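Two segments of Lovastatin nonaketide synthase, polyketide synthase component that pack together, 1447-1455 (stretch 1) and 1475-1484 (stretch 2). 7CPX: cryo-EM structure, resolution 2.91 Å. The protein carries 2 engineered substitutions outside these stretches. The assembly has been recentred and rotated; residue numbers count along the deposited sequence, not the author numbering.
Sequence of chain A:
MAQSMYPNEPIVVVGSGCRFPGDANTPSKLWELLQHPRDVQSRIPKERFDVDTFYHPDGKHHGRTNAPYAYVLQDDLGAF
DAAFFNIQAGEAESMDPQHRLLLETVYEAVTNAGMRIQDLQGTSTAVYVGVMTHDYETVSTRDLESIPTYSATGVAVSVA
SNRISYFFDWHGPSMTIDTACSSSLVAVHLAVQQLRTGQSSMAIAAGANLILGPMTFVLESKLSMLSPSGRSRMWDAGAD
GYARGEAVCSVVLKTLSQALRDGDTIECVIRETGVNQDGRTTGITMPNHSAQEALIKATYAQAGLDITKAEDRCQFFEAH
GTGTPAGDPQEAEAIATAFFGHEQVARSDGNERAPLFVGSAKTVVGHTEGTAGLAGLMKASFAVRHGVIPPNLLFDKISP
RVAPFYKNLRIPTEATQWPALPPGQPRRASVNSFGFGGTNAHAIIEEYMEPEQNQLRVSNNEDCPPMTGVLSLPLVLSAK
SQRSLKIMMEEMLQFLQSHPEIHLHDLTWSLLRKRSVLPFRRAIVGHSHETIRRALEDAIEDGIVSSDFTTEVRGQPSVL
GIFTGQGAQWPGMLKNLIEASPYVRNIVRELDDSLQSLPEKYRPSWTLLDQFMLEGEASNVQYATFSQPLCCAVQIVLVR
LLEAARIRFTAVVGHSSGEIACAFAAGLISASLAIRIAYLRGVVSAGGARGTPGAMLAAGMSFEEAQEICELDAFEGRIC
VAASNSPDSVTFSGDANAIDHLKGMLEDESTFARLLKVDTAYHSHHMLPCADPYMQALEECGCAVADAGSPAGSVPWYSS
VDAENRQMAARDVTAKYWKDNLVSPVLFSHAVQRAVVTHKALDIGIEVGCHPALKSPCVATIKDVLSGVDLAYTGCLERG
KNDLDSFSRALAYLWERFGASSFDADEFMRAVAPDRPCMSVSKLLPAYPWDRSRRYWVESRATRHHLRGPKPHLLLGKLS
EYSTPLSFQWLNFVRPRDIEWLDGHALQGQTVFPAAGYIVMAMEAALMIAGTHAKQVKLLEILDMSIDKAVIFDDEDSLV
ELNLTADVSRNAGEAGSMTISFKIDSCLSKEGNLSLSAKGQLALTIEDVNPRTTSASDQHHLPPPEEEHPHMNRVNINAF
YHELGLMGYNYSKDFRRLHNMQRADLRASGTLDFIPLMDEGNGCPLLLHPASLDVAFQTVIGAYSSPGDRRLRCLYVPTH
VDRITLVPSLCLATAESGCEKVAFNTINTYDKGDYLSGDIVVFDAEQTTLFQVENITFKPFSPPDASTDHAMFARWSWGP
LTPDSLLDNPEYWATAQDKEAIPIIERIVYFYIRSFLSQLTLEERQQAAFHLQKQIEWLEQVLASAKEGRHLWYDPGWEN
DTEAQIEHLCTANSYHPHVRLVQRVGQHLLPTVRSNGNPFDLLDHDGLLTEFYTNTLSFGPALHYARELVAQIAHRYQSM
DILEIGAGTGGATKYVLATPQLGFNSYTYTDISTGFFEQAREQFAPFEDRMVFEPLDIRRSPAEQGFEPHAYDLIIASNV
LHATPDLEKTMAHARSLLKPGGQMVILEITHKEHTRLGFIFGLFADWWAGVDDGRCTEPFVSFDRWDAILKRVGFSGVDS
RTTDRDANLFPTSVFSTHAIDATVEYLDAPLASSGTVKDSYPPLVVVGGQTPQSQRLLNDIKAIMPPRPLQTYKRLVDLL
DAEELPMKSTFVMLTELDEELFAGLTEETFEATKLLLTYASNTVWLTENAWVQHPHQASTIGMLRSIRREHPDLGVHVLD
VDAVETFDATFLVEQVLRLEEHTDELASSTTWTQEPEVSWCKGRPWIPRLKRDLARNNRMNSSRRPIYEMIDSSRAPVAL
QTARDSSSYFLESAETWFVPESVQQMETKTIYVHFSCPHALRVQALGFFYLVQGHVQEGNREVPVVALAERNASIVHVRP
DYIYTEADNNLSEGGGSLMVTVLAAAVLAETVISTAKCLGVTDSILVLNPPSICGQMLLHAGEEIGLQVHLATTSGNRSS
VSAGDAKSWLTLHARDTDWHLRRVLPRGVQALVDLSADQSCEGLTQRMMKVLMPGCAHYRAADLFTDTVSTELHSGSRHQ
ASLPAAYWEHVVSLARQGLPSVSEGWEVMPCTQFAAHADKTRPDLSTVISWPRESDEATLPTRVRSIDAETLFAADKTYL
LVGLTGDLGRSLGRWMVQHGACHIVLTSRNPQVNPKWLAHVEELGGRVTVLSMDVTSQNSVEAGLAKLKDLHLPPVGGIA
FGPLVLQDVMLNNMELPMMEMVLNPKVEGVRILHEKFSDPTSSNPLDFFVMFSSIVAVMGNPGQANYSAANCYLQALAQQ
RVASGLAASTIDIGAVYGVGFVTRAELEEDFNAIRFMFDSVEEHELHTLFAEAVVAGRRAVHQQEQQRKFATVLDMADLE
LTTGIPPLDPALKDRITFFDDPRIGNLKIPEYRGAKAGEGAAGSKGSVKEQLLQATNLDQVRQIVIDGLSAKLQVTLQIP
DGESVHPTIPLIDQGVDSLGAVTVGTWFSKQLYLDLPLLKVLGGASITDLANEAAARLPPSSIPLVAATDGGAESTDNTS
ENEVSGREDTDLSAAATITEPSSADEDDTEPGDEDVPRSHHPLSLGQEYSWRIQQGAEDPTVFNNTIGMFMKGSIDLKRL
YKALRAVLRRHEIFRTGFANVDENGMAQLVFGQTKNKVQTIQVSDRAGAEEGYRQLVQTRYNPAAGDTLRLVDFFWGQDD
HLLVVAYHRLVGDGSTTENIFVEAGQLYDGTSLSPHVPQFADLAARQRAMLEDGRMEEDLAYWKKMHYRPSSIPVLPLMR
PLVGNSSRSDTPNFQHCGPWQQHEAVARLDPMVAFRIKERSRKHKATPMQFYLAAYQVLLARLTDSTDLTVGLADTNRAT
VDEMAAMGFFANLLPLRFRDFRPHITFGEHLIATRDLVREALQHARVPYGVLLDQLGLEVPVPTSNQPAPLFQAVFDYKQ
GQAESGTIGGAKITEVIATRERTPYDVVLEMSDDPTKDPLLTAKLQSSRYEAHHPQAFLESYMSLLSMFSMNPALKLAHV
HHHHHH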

# COMPACT_ATOMS: atom_id res chain seq x y z
N ALA A 1447 26.32 42.72 -44.30
CA ALA A 1447 25.34 42.66 -43.22
C ALA A 1447 25.96 43.02 -41.88
O ALA A 1447 25.37 43.78 -41.10
N GLY A 1448 27.15 42.50 -41.60
CA GLY A 1448 27.81 42.83 -40.35
C GLY A 1448 26.95 42.45 -39.17
O GLY A 1448 26.50 41.30 -39.04
N THR A 1449 26.71 43.42 -38.28
CA THR A 1449 25.88 43.16 -37.11
C THR A 1449 24.44 42.82 -37.49
O THR A 1449 23.71 42.27 -36.66
N GLY A 1450 24.03 43.12 -38.72
CA GLY A 1450 22.70 42.79 -39.18
C GLY A 1450 21.67 43.88 -39.06
O GLY A 1450 20.48 43.60 -39.20
N GLY A 1451 22.09 45.13 -38.80
CA GLY A 1451 21.12 46.21 -38.71
C GLY A 1451 20.32 46.37 -39.99
O GLY A 1451 19.09 46.47 -39.97
N ALA A 1452 21.02 46.39 -41.13
CA ALA A 1452 20.32 46.41 -42.42
C ALA A 1452 19.54 45.12 -42.62
O ALA A 1452 18.43 45.13 -43.17
N THR A 1453 20.12 43.99 -42.20
CA THR A 1453 19.38 42.73 -42.26
C THR A 1453 18.12 42.81 -41.42
O THR A 1453 17.04 42.39 -41.86
N LYS A 1454 18.22 43.35 -40.20
CA LYS A 1454 17.04 43.52 -39.37
C LYS A 1454 16.00 44.38 -40.07
O LYS A 1454 14.82 44.02 -40.13
N TYR A 1455 16.42 45.51 -40.62
CA TYR A 1455 15.47 46.43 -41.24
C TYR A 1455 14.76 45.79 -42.42
O TYR A 1455 13.53 45.76 -42.47
N GLY A 1475 32.91 36.87 -38.04
CA GLY A 1475 32.70 37.13 -36.63
C GLY A 1475 31.28 37.51 -36.29
O GLY A 1475 30.79 37.18 -35.20
N PHE A 1476 30.59 38.20 -37.20
CA PHE A 1476 29.23 38.63 -36.94
C PHE A 1476 28.22 37.50 -37.04
O PHE A 1476 27.12 37.62 -36.49
N PHE A 1477 28.58 36.39 -37.70
CA PHE A 1477 27.59 35.36 -37.99
C PHE A 1477 26.93 34.85 -36.71
O PHE A 1477 25.70 34.70 -36.67
N GLU A 1478 27.71 34.61 -35.66
CA GLU A 1478 27.12 34.17 -34.40
C GLU A 1478 26.01 35.12 -33.97
O GLU A 1478 24.88 34.70 -33.70
N GLN A 1479 26.30 36.42 -33.95
CA GLN A 1479 25.28 37.40 -33.60
C GLN A 1479 24.06 37.25 -34.49
O GLN A 1479 22.92 37.25 -34.01
N ALA A 1480 24.28 37.09 -35.80
CA ALA A 1480 23.16 36.87 -36.71
C ALA A 1480 22.38 35.63 -36.31
O ALA A 1480 21.15 35.65 -36.23
N ARG A 1481 23.09 34.54 -36.02
CA ARG A 1481 22.42 33.31 -35.59
C ARG A 1481 21.61 33.52 -34.33
O ARG A 1481 20.68 32.75 -34.07
N GLU A 1482 21.93 34.55 -33.55
CA GLU A 1482 21.13 34.92 -32.39
C GLU A 1482 20.02 35.90 -32.76
O GLU A 1482 18.92 35.83 -32.20
N GLN A 1483 20.30 36.81 -33.69
CA GLN A 1483 19.32 37.83 -34.05
C GLN A 1483 18.27 37.31 -35.03
O GLN A 1483 17.12 37.75 -34.99
N PHE A 1484 18.65 36.37 -35.90
CA PHE A 1484 17.78 35.91 -36.98
C PHE A 1484 17.47 34.43 -36.85
O PHE A 1484 17.35 33.72 -37.85

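The contact is small, about 427 Å² summed over both sides, and joins a glycine-rich turn and the first turn of the helix after it to the helix of stretch 2 and the residue that follows it. F1484, T1449 and F1476 have the most surface covered by the opposite stretch, and the packing can be read from these three.

F1484 is the first residue after its helix to leave helical phi/psi. Its CA-to-CB bond points toward stretch 1, and an m rotamer (chi1 -49°) places the ring against the start of the other helix. T1453, also pointing toward its partner with chi1 m, lays its methyl over one face of this ring: CG2 of T1453 lies 3.7 Å from the centroid of the F1484 ring, a CH-pi contact. Phenylalanine suits the place because its flat ring offers a face to this methyl; threonine suits its own because it supplies the methyl while its OG1 is hydrogen-bonded elsewhere in the structure. The ring edge meets backbone, with CZ of F1484 3.5 Å from O of G1450, and the aliphatic part of K1454 adds a contact between its CG and CE1 of F1484 at 3.7 Å. G1450, the N-cap residue, must be small here: an ideal CB would lie only 2.8 Å from CZ of F1484 and would also jam against the preceding carbonyl oxygen.

At the other end F1476, again m (chi1 -49°), points toward the turn, and its flat ring likewise offers a face. CA of G1448 lies over it, 3.8 Å from the centroid of the F1476 ring and 17° off the ring normal, a CH-pi contact. The choice of glycine at G1448 is explained by its positive phi, 58°, in a type II' turn from A1447 to G1450 closed by the hydrogen bond from G1450 N to A1447 O (2.8 Å).

T1449 sits between the two aromatic residues. Its CB points sideways, and chi1 is p; the compact side chain offers its methyl to F1476, with CG2 of T1449 4.0 Å from CD1 of F1476. Its main polar contribution comes from the backbone: NE2 of Q1483 donates a hydrogen bond to O of T1449 at 2.6 Å, the one hydrogen bond across the contact. Q1483, m then t, points toward stretch 1, and its amide can donate and accept at once. While NE2 serves the turn, OE1 of Q1483 accepts from NE2 of Q1479 at 2.6 Å. Q1479, extended as t,t, thereby braces the amide from one helical turn earlier. K1454, an exposed residue, starts sideways but its end comes nearer, through an extended m,t,t,t chain that brings its CE within 3.5 Å of CD of Q1483; its methylenes pack on F1484 and Q1483, which is how a long lysine can serve an exposed position.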

# COMPACT_ATOMS: atom_id res chain seq x y z
CB ALA A 1447 24.71 41.27 -43.16
CB THR A 1449 25.89 44.38 -36.19
OG1 THR A 1449 25.41 45.53 -36.90
CG2 THR A 1449 27.29 44.65 -35.68
CB ALA A 1452 21.32 46.62 -43.55
CB THR A 1453 20.27 41.58 -41.77
OG1 THR A 1453 21.52 41.60 -42.47
CG2 THR A 1453 19.58 40.25 -42.01
CB LYS A 1454 17.42 44.16 -38.03
CG LYS A 1454 18.02 43.20 -37.02
CD LYS A 1454 18.21 43.89 -35.68
CE LYS A 1454 18.69 42.93 -34.61
NZ LYS A 1454 18.86 43.61 -33.29
CB TYR A 1455 16.19 47.71 -41.68
CG TYR A 1455 15.96 48.89 -40.77
CD1 TYR A 1455 16.40 48.88 -39.46
CD2 TYR A 1455 15.31 50.03 -41.23
CE1 TYR A 1455 16.19 49.96 -38.62
CE2 TYR A 1455 15.10 51.11 -40.41
CZ TYR A 1455 15.54 51.08 -39.11
OH TYR A 1455 15.33 52.16 -38.28
CB PHE A 1476 28.83 39.74 -37.91
CG PHE A 1476 29.83 40.85 -38.03
CD1 PHE A 1476 29.81 41.92 -37.15
CD2 PHE A 1476 30.81 40.82 -39.01
CE1 PHE A 1476 30.74 42.94 -37.26
CE2 PHE A 1476 31.74 41.83 -39.12
CZ PHE A 1476 31.70 42.89 -38.24
CB PHE A 1477 28.25 34.20 -38.74
CG PHE A 1477 28.63 34.52 -40.16
CD1 PHE A 1477 28.44 35.79 -40.68
CD2 PHE A 1477 29.18 33.54 -40.98
CE1 PHE A 1477 28.79 36.08 -41.98
CE2 PHE A 1477 29.52 33.83 -42.28
CZ PHE A 1477 29.33 35.10 -42.79
CB GLU A 1478 28.20 34.08 -33.32
CG GLU A 1478 29.29 33.06 -33.59
CD GLU A 1478 28.81 31.62 -33.44
OE1 GLU A 1478 27.72 31.30 -33.96
OE2 GLU A 1478 29.53 30.82 -32.81
CB GLN A 1479 25.84 38.81 -33.69
CG GLN A 1479 24.82 39.91 -33.40
CD GLN A 1479 25.45 41.29 -33.37
OE1 GLN A 1479 26.66 41.44 -33.49
NE2 GLN A 1479 24.62 42.31 -33.19
CB ALA A 1480 23.67 36.75 -38.15
CB ARG A 1481 23.46 32.20 -35.38
CG ARG A 1481 24.11 31.73 -36.67
CD ARG A 1481 25.51 31.19 -36.43
NE ARG A 1481 26.14 30.78 -37.68
CZ ARG A 1481 27.44 30.52 -37.81
NH1 ARG A 1481 28.28 30.65 -36.80
NH2 ARG A 1481 27.91 30.14 -39.00
CB GLU A 1482 22.02 35.53 -31.31
CG GLU A 1482 23.14 34.62 -30.84
CD GLU A 1482 24.11 35.32 -29.91
OE1 GLU A 1482 23.92 36.53 -29.66
OE2 GLU A 1482 25.06 34.67 -29.43
CB GLN A 1483 20.02 39.04 -34.65
CG GLN A 1483 20.94 39.76 -33.68
CD GLN A 1483 21.61 40.99 -34.28
OE1 GLN A 1483 22.13 41.84 -33.55
NE2 GLN A 1483 21.62 41.10 -35.61
CB PHE A 1484 18.41 36.22 -38.33
CG PHE A 1484 18.89 37.64 -38.45
CD1 PHE A 1484 18.00 38.67 -38.68
CD2 PHE A 1484 20.23 37.95 -38.32
CE1 PHE A 1484 18.43 39.97 -38.78
CE2 PHE A 1484 20.67 39.25 -38.42
CZ PHE A 1484 19.77 40.26 -38.65